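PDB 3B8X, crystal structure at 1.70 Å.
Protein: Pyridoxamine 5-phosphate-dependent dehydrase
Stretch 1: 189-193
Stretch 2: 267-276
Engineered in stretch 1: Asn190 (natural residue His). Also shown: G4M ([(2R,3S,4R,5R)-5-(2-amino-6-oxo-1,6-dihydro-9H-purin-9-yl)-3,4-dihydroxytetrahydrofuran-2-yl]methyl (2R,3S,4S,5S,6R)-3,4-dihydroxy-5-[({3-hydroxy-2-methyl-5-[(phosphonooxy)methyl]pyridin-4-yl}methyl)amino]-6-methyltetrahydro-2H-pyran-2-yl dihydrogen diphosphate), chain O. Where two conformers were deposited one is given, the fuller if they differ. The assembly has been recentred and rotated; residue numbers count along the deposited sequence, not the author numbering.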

ATOM      1  N   SER B 189     -11.644  -8.334 -10.794  1.00  9.54           N
ATOM      2  CA  SER B 189     -12.832  -8.010 -11.579  1.00 10.89           C
ATOM      3  C   SER B 189     -12.603  -7.004 -12.701  1.00 21.35           C
ATOM      4  O   SER B 189     -13.557  -6.473 -13.273  1.00 13.50           O
ATOM      5  CB  SER B 189     -13.958  -7.520 -10.656  1.00 24.01           C
ATOM      6  OG  SER B 189     -13.548  -6.407  -9.876  1.00 20.40           O
ATOM      7  N   ASN B 190     -11.330  -6.779 -13.047  1.00 26.16           N
ATOM      8  CA  ASN B 190     -10.945  -5.769 -14.019  1.00  5.38           C
ATOM      9  C   ASN B 190     -10.620  -6.340 -15.398  1.00  8.09           C
ATOM     10  O   ASN B 190     -10.861  -7.481 -15.653  1.00 10.09           O
ATOM     11  CB  ASN B 190      -9.759  -4.991 -13.483  1.00  9.75           C
ATOM     12  CG  ASN B 190      -9.911  -3.552 -13.698  1.00 38.98           C
ATOM     13  OD1 ASN B 190     -10.534  -3.139 -14.670  1.00 99.89           O
ATOM     14  ND2 ASN B 190      -9.396  -2.760 -12.787  1.00 38.57           N
ATOM     15  N   HIS B 191     -10.108  -5.489 -16.291  1.00 18.14           N
ATOM     16  CA  HIS B 191      -9.774  -5.921 -17.645  1.00  8.89           C
ATOM     17  C   HIS B 191      -8.771  -7.061 -17.663  1.00 17.80           C
ATOM     18  O   HIS B 191      -8.884  -7.965 -18.456  1.00 15.69           O
ATOM     19  CB  HIS B 191      -9.300  -4.742 -18.503  1.00 20.23           C
ATOM     20  CG  HIS B 191     -10.431  -3.866 -18.902  1.00 17.15           C
ATOM     21  ND1 HIS B 191     -10.842  -2.791 -18.136  1.00 14.50           N
ATOM     22  CD2 HIS B 191     -11.349  -4.008 -19.884  1.00 10.81           C
ATOM     23  CE1 HIS B 191     -11.919  -2.255 -18.691  1.00 12.22           C
ATOM     24  NE2 HIS B 191     -12.268  -2.999 -19.728  1.00 12.45           N
ATOM     25  N   ILE B 192      -7.761  -6.970 -16.819  1.00 10.94           N
ATOM     26  CA  ILE B 192      -6.756  -8.036 -16.646  1.00 13.51           C
ATOM     27  C   ILE B 192      -6.651  -8.230 -15.139  1.00 23.70           C
ATOM     28  O   ILE B 192      -7.043  -7.335 -14.375  1.00  5.86           O
ATOM     29  CB  ILE B 192      -5.351  -7.725 -17.261  1.00 10.47           C
ATOM     30  CG1 ILE B 192      -4.641  -6.566 -16.547  1.00  5.68           C
ATOM     31  CG2 ILE B 192      -5.492  -7.519 -18.742  1.00 10.16           C
ATOM     32  CD1 ILE B 192      -3.142  -6.400 -16.973  1.00  4.64           C
ATOM     33  N   ALA B 193      -6.131  -9.378 -14.702  1.00 11.00           N
ATOM     34  CA  ALA B 193      -6.093  -9.640 -13.270  1.00  9.48           C
ATOM     35  C   ALA B 193      -4.827 -10.321 -12.800  1.00 13.35           C
ATOM     36  O   ALA B 193      -4.429 -11.323 -13.347  1.00  8.88           O
ATOM     37  CB  ALA B 193      -7.320 -10.467 -12.907  1.00  5.28           C
ATOM     38  N   LYS B 267      -3.236 -11.443 -23.781  1.00  9.21           N
ATOM     39  CA  LYS B 267      -4.624 -11.760 -24.086  1.00  8.81           C
ATOM     40  C   LYS B 267      -5.496 -10.516 -24.217  1.00 12.71           C
ATOM     41  O   LYS B 267      -6.594 -10.569 -24.772  1.00 16.63           O
ATOM     42  CB  LYS B 267      -5.209 -12.644 -22.977  1.00 17.92           C
ATOM     43  CG  LYS B 267      -4.823 -14.142 -23.062  1.00 23.56           C
ATOM     44  CD  LYS B 267      -4.938 -14.813 -21.703  1.00 13.36           C
ATOM     45  CE  LYS B 267      -4.579 -16.305 -21.705  1.00 13.05           C
ATOM     46  NZ  LYS B 267      -3.617 -16.505 -20.663  1.00 14.56           N
ATOM     47  N   LEU B 268      -5.024  -9.409 -23.653  1.00 10.75           N
ATOM     48  CA  LEU B 268      -5.824  -8.183 -23.633  1.00 17.22           C
ATOM     49  C   LEU B 268      -6.611  -7.794 -24.891  1.00 11.97           C
ATOM     50  O   LEU B 268      -7.789  -7.420 -24.837  1.00 10.72           O
ATOM     51  CB  LEU B 268      -4.982  -7.020 -23.114  1.00 11.06           C
ATOM     52  CG  LEU B 268      -5.688  -5.681 -23.021  1.00 22.81           C
ATOM     53  CD1 LEU B 268      -6.633  -5.739 -21.865  1.00 14.48           C
ATOM     54  CD2 LEU B 268      -4.624  -4.633 -22.816  1.00 15.74           C
ATOM     55  N   PRO B 269      -5.934  -7.828 -26.034  1.00 17.68           N
ATOM     56  CA  PRO B 269      -6.573  -7.393 -27.273  1.00 23.91           C
ATOM     57  C   PRO B 269      -7.832  -8.215 -27.529  1.00 28.57           C
ATOM     58  O   PRO B 269      -8.884  -7.705 -27.923  1.00 18.79           O
ATOM     59  CB  PRO B 269      -5.488  -7.644 -28.347  1.00 15.37           C
ATOM     60  CG  PRO B 269      -4.159  -7.547 -27.560  1.00 16.86           C
ATOM     61  CD  PRO B 269      -4.534  -8.261 -26.249  1.00  9.75           C
ATOM     62  N   ARG B 270      -7.717  -9.509 -27.310  1.00  9.96           N
ATOM     63  CA  ARG B 270      -8.852 -10.382 -27.498  1.00 12.52           C
ATOM     64  C   ARG B 270      -9.879 -10.090 -26.408  1.00 17.86           C
ATOM     65  O   ARG B 270     -11.088 -10.095 -26.614  1.00  8.43           O
ATOM     66  CB  ARG B 270      -8.370 -11.817 -27.397  1.00 10.10           C
ATOM     67  CG  ARG B 270      -9.333 -12.796 -28.041  1.00 21.09           C
ATOM     68  CD  ARG B 270      -8.878 -14.250 -27.957  1.00 50.66           C
ATOM     69  NE  ARG B 270      -8.050 -14.591 -26.793  1.00 35.48           N
ATOM     70  CZ  ARG B 270      -8.530 -15.098 -25.659  1.00 55.62           C
ATOM     71  NH1 ARG B 270      -9.848 -15.268 -25.532  1.00 28.69           N
ATOM     72  NH2 ARG B 270      -7.706 -15.418 -24.652  1.00 25.56           N
ATOM     73  N   PHE B 271      -9.413  -9.845 -25.203  1.00  7.89           N
ATOM     74  CA  PHE B 271     -10.369  -9.574 -24.166  1.00  3.53           C
ATOM     75  C   PHE B 271     -11.129  -8.314 -24.602  1.00  9.41           C
ATOM     76  O   PHE B 271     -12.346  -8.240 -24.435  1.00 13.98           O
ATOM     77  CB  PHE B 271      -9.632  -9.244 -22.851  1.00  7.00           C
ATOM     78  CG  PHE B 271      -9.059 -10.452 -22.129  1.00 10.71           C
ATOM     79  CD1 PHE B 271      -9.331 -11.735 -22.547  1.00 15.67           C
ATOM     80  CD2 PHE B 271      -8.283 -10.277 -20.987  1.00 18.60           C
ATOM     81  CE1 PHE B 271      -8.806 -12.832 -21.847  1.00 17.33           C
ATOM     82  CE2 PHE B 271      -7.799 -11.361 -20.269  1.00 12.80           C
ATOM     83  CZ  PHE B 271      -8.055 -12.650 -20.703  1.00 21.57           C
ATOM     84  N   ILE B 272     -10.436  -7.311 -25.140  1.00 13.81           N
ATOM     85  CA  ILE B 272     -11.152  -6.077 -25.466  1.00 11.15           C
ATOM     86  C   ILE B 272     -12.162  -6.329 -26.606  1.00 21.68           C
ATOM     87  O   ILE B 272     -13.311  -5.810 -26.657  1.00  9.83           O
ATOM     88  CB  ILE B 272     -10.208  -4.870 -25.803  1.00 10.65           C
ATOM     89  CG1 ILE B 272      -9.518  -4.277 -24.581  1.00 15.27           C
ATOM     90  CG2 ILE B 272     -10.992  -3.768 -26.489  1.00 17.11           C
ATOM     91  CD1 ILE B 272      -9.828  -4.903 -23.264  1.00 17.69           C
ATOM     92  N   SER B 273     -11.733  -7.129 -27.565  1.00 17.25           N
ATOM     93  CA  SER B 273     -12.593  -7.481 -28.688  0.50 99.89           C
ATOM     94  C   SER B 273     -13.921  -8.103 -28.228  1.00 18.28           C
ATOM     95  O   SER B 273     -15.031  -7.696 -28.688  1.00 15.16           O
ATOM     96  CB  SER B 273     -11.852  -8.465 -29.591  0.50 13.24           C
ATOM     97  OG  SER B 273     -12.529  -8.637 -30.815  0.50 25.11           O
ATOM     98  N   VAL B 274     -13.803  -9.120 -27.353  1.00 13.78           N
ATOM     99  CA  VAL B 274     -14.981  -9.844 -26.852  1.00  8.98           C
ATOM    100  C   VAL B 274     -15.900  -8.900 -26.102  1.00  9.75           C
ATOM    101  O   VAL B 274     -17.126  -8.900 -26.283  1.00 11.42           O
ATOM    102  CB  VAL B 274     -14.608 -11.025 -25.970  1.00 29.67           C
ATOM    103  CG1 VAL B 274     -15.865 -11.724 -25.486  1.00 14.27           C
ATOM    104  CG2 VAL B 274     -13.773 -12.010 -26.756  1.00 12.26           C
ATOM    105  N   ARG B 275     -15.296  -8.122 -25.208  1.00  5.65           N
ATOM    106  CA  ARG B 275     -16.043  -7.158 -24.417  1.00  9.21           C
ATOM    107  C   ARG B 275     -16.770  -6.160 -25.310  1.00 31.51           C
ATOM    108  O   ARG B 275     -17.915  -5.814 -25.043  1.00 16.84           O
ATOM    109  CB  ARG B 275     -15.107  -6.382 -23.508  1.00  8.67           C
ATOM    110  CG  ARG B 275     -14.649  -7.157 -22.296  1.00 15.22           C
ATOM    111  CD  ARG B 275     -13.822  -6.232 -21.458  1.00  6.85           C
ATOM    112  NE  ARG B 275     -13.472  -6.858 -20.197  1.00 11.88           N
ATOM    113  CZ  ARG B 275     -14.098  -6.599 -19.067  1.00 16.65           C
ATOM    114  NH1 ARG B 275     -15.096  -5.714 -19.025  1.00 14.95           N
ATOM    115  NH2 ARG B 275     -13.737  -7.266 -17.992  1.00  1.00           N
ATOM    116  N   ARG B 276     -16.098  -5.625 -26.322  1.00 12.74           N
ATOM    117  CA  ARG B 276     -16.812  -4.707 -27.232  1.00 20.24           C
ATOM    118  C   ARG B 276     -17.911  -5.418 -28.036  1.00 17.00           C
ATOM    119  O   ARG B 276     -18.977  -4.844 -28.294  1.00 21.87           O
ATOM    120  CB  ARG B 276     -15.869  -3.868 -28.132  1.00 12.75           C
ATOM    121  CG  ARG B 276     -15.075  -2.822 -27.339  1.00 13.60           C
ATOM    122  CD  ARG B 276     -13.850  -2.269 -28.104  1.00 17.15           C
ATOM    123  NE  ARG B 276     -14.333  -1.634 -29.316  1.00 13.11           N
ATOM    124  CZ  ARG B 276     -15.136  -0.574 -29.326  1.00 40.93           C
ATOM    125  NH1 ARG B 276     -15.514   0.003 -28.187  1.00 18.99           N
ATOM    126  NH2 ARG B 276     -15.570  -0.100 -30.482  1.00 32.15           N
TER
HETATM  127  OP3 G4M O 500      -9.123  -1.911  -6.778  1.00  7.62           O
HETATM  128  PL  G4M O 500      -7.790  -1.103  -7.065  1.00 10.56           P
HETATM  129  OP1 G4M O 500      -7.058  -0.592  -5.709  1.00  6.35           O
HETATM  130  OP2 G4M O 500      -6.779  -2.042  -7.889  1.00  3.48           O
HETATM  131  OP4 G4M O 500      -8.134   0.138  -8.063  1.00  8.31           O
HETATM  132  C5B G4M O 500      -8.764   1.134  -7.309  1.00  5.88           C
HETATM  133  C5L G4M O 500      -9.552   1.964  -8.250  1.00  5.70           C
HETATM  134  C6L G4M O 500      -9.086   3.226  -8.591  1.00 17.07           C
HETATM  135  N1L G4M O 500      -9.805   3.995  -9.376  1.00 14.36           N
HETATM  136  C2L G4M O 500     -10.967   3.636  -9.877  1.00 10.40           C
HETATM  137  C2A G4M O 500     -11.762   4.599 -10.727  1.00  7.59           C
HETATM  138  C3L G4M O 500     -11.504   2.375  -9.632  1.00 14.71           C
HETATM  139  O3L G4M O 500     -12.732   2.093 -10.118  1.00  8.76           O
HETATM  140  C4L G4M O 500     -10.746   1.485  -8.806  1.00 10.48           C
HETATM  141  C4A G4M O 500     -11.209   0.203  -8.481  1.00  7.30           C
HETATM  142  N4A G4M O 500     -12.395  -0.165  -8.866  1.00 12.08           N
HETATM  143  C4G G4M O 500     -12.811  -1.501  -8.626  1.00  9.47           C
HETATM  144  C5G G4M O 500     -14.298  -1.586  -8.381  1.00 25.21           C
HETATM  145  C6G G4M O 500     -15.069  -0.850  -9.477  1.00  8.42           C
HETATM  146  O5G G4M O 500     -14.539  -2.981  -8.541  1.00 12.38           O
HETATM  147  C3G G4M O 500     -12.120  -2.101  -7.390  1.00 15.33           C
HETATM  148  O3G G4M O 500     -11.122  -3.004  -7.851  1.00 21.39           O
HETATM  149  C2G G4M O 500     -13.156  -2.907  -6.553  1.00  5.78           C
HETATM  150  O2G G4M O 500     -12.518  -3.780  -5.616  1.00 18.11           O
HETATM  151  C1G G4M O 500     -14.035  -3.743  -7.453  1.00 12.17           C
HETATM  152  O1G G4M O 500     -15.198  -4.036  -6.690  1.00 10.75           O
HETATM  153  P2  G4M O 500     -15.874  -5.469  -6.829  1.00 15.44           P
HETATM  154  O3P G4M O 500     -16.043  -5.849  -8.391  1.00 18.10           O
HETATM  155  O4P G4M O 500     -17.382  -5.351  -6.245  1.00 17.39           O
HETATM  156  OPP G4M O 500     -14.859  -6.426  -6.020  1.00 22.70           O
HETATM  157  P   G4M O 500     -15.445  -7.898  -5.753  1.00 14.00           P
HETATM  158  O1P G4M O 500     -16.887  -8.063  -5.039  1.00 13.86           O
HETATM  159  O2P G4M O 500     -14.310  -8.463  -4.790  1.00 14.27           O
HETATM  160  O5' G4M O 500     -15.236  -8.788  -7.043  1.00  9.42           O
HETATM  161  C5' G4M O 500     -16.366  -8.736  -7.889  1.00 17.78           C
HETATM  162  C4' G4M O 500     -16.752 -10.170  -8.214  1.00 17.18           C
HETATM  163  O4' G4M O 500     -15.548 -10.952  -8.471  1.00 31.59           O
HETATM  164  C3' G4M O 500     -17.441 -10.823  -6.993  1.00 99.89           C
HETATM  165  O3' G4M O 500     -18.376 -11.757  -7.513  1.00 29.71           O
HETATM  166  C2' G4M O 500     -16.274 -11.520  -6.259  1.00 25.45           C
HETATM  167  O2' G4M O 500     -16.787 -12.667  -5.570  1.00 19.36           O
HETATM  168  C1' G4M O 500     -15.448 -11.975  -7.454  1.00 18.28           C
HETATM  169  N9  G4M O 500     -14.045 -12.195  -7.087  1.00 29.26           N
HETATM  170  C8  G4M O 500     -13.169 -11.237  -6.686  1.00 19.11           C
HETATM  171  N7  G4M O 500     -11.999 -11.813  -6.489  1.00 16.21           N
HETATM  172  C4  G4M O 500     -13.390 -13.399  -7.160  1.00 33.76           C
HETATM  173  C5  G4M O 500     -12.051 -13.156  -6.771  1.00 10.62           C
HETATM  174  C6  G4M O 500     -11.115 -14.251  -6.768  1.00  8.90           C
HETATM  175  O6  G4M O 500      -9.940 -14.131  -6.456  1.00 17.18           O
HETATM  176  N3  G4M O 500     -13.770 -14.634  -7.496  1.00 34.97           N
HETATM  177  C2  G4M O 500     -12.902 -15.633  -7.468  1.00 22.06           C
HETATM  178  N1  G4M O 500     -11.587 -15.468  -7.115  1.00 19.96           N
HETATM  179  N2  G4M O 500     -13.322 -16.883  -7.798  1.00  7.92           N
HETATM  180  O   HOH W   1     -14.981  -5.850 -15.637  1.00 11.82           O
HETATM  181  O   HOH W   2     -11.748  -9.393 -18.143  1.00 33.81           O

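The loop 189-193 packs against one side of a helix, residues 267-276, and no direct hydrogen bond joins the two. What holds them is side-chain packing centred on His191, together with water-mediated links that end on the guanidinium of Arg275. The contact is modest, burying 283 Å² counted over both sides, and the residues that serve it from the helix, Leu268, Phe271, Ile272 and Arg275, recur at the three- and four-residue spacing that brings side chains to the same side of a helix.

Ser189 begins the loop with its CA-to-CB bond pointing away from the helix. Its hydroxyl is turned to the bound ligand instead, OG donating a hydrogen bond to G4M O3P at 3.0 Å, a fitting role for a small side chain beside a diphosphate oxygen. Its carbonyl is linked to the helix indirectly: water 1 donates to Ser189 O at 2.8 Å and accepts from Arg275 NH2 at 3.0 Å. One residue thus touches the ligand with its side chain and the helix, through water, with its backbone.

Asn190 is an engineered residue, histidine in the natural sequence. Its CA-to-CB bond also points away from the helix, and its amide folds back on the loop: His191 N donates to Asn190 OD1 at 2.9 Å, tying the side chain to the next backbone amide. Only its carbonyl comes close to the helix, with Asn190 O lying 3.7 Å from Arg275 NH2.

His191 makes the largest contribution from the loop. Its CB leaves sideways, but with chi1 near -74° (m) the ring swings closer to the helix. There CD2 lies 3.6 Å from Arg275 NE, over one face of the guanidinium, and 3.8 Å from Ile272 CD1. A flat, partly polar ring suits this position, since it can pack on a planar cation and on an aliphatic methyl at once, while NE2 is satisfied by a hydrogen bond elsewhere in the structure. The backbone takes part too: His191 O approaches Phe271 CD2 to 3.5 Å, and water 2 accepts from Arg275 NH2 at 2.9 Å and can donate to His191 O at 3.2 Å, though other acceptors compete for its protons.

Arg275 is well suited to receive these contacts. Its CB points toward the loop, and its long chain, t at chi2 and chi3, carries the guanidinium up to the loop, beside His191, where its flat face meets the histidine and NH2 donates to both waters. Water 1 relays its hydrogen bond to the carbonyl of Ser189, and water 2 can do the same for that of His191.

Ile192 closes the contact with purely apolar packing. Its CG2 meets Leu268 CD1 at 3.8 Å, and the same leucine methyl lies 4.4 Å from His191 CB. Both residues are buried, and branched aliphatic side chains suit such a site because they fill space without leaving a polar group unpaired. Beyond it, Ala193 makes no contact with the helix.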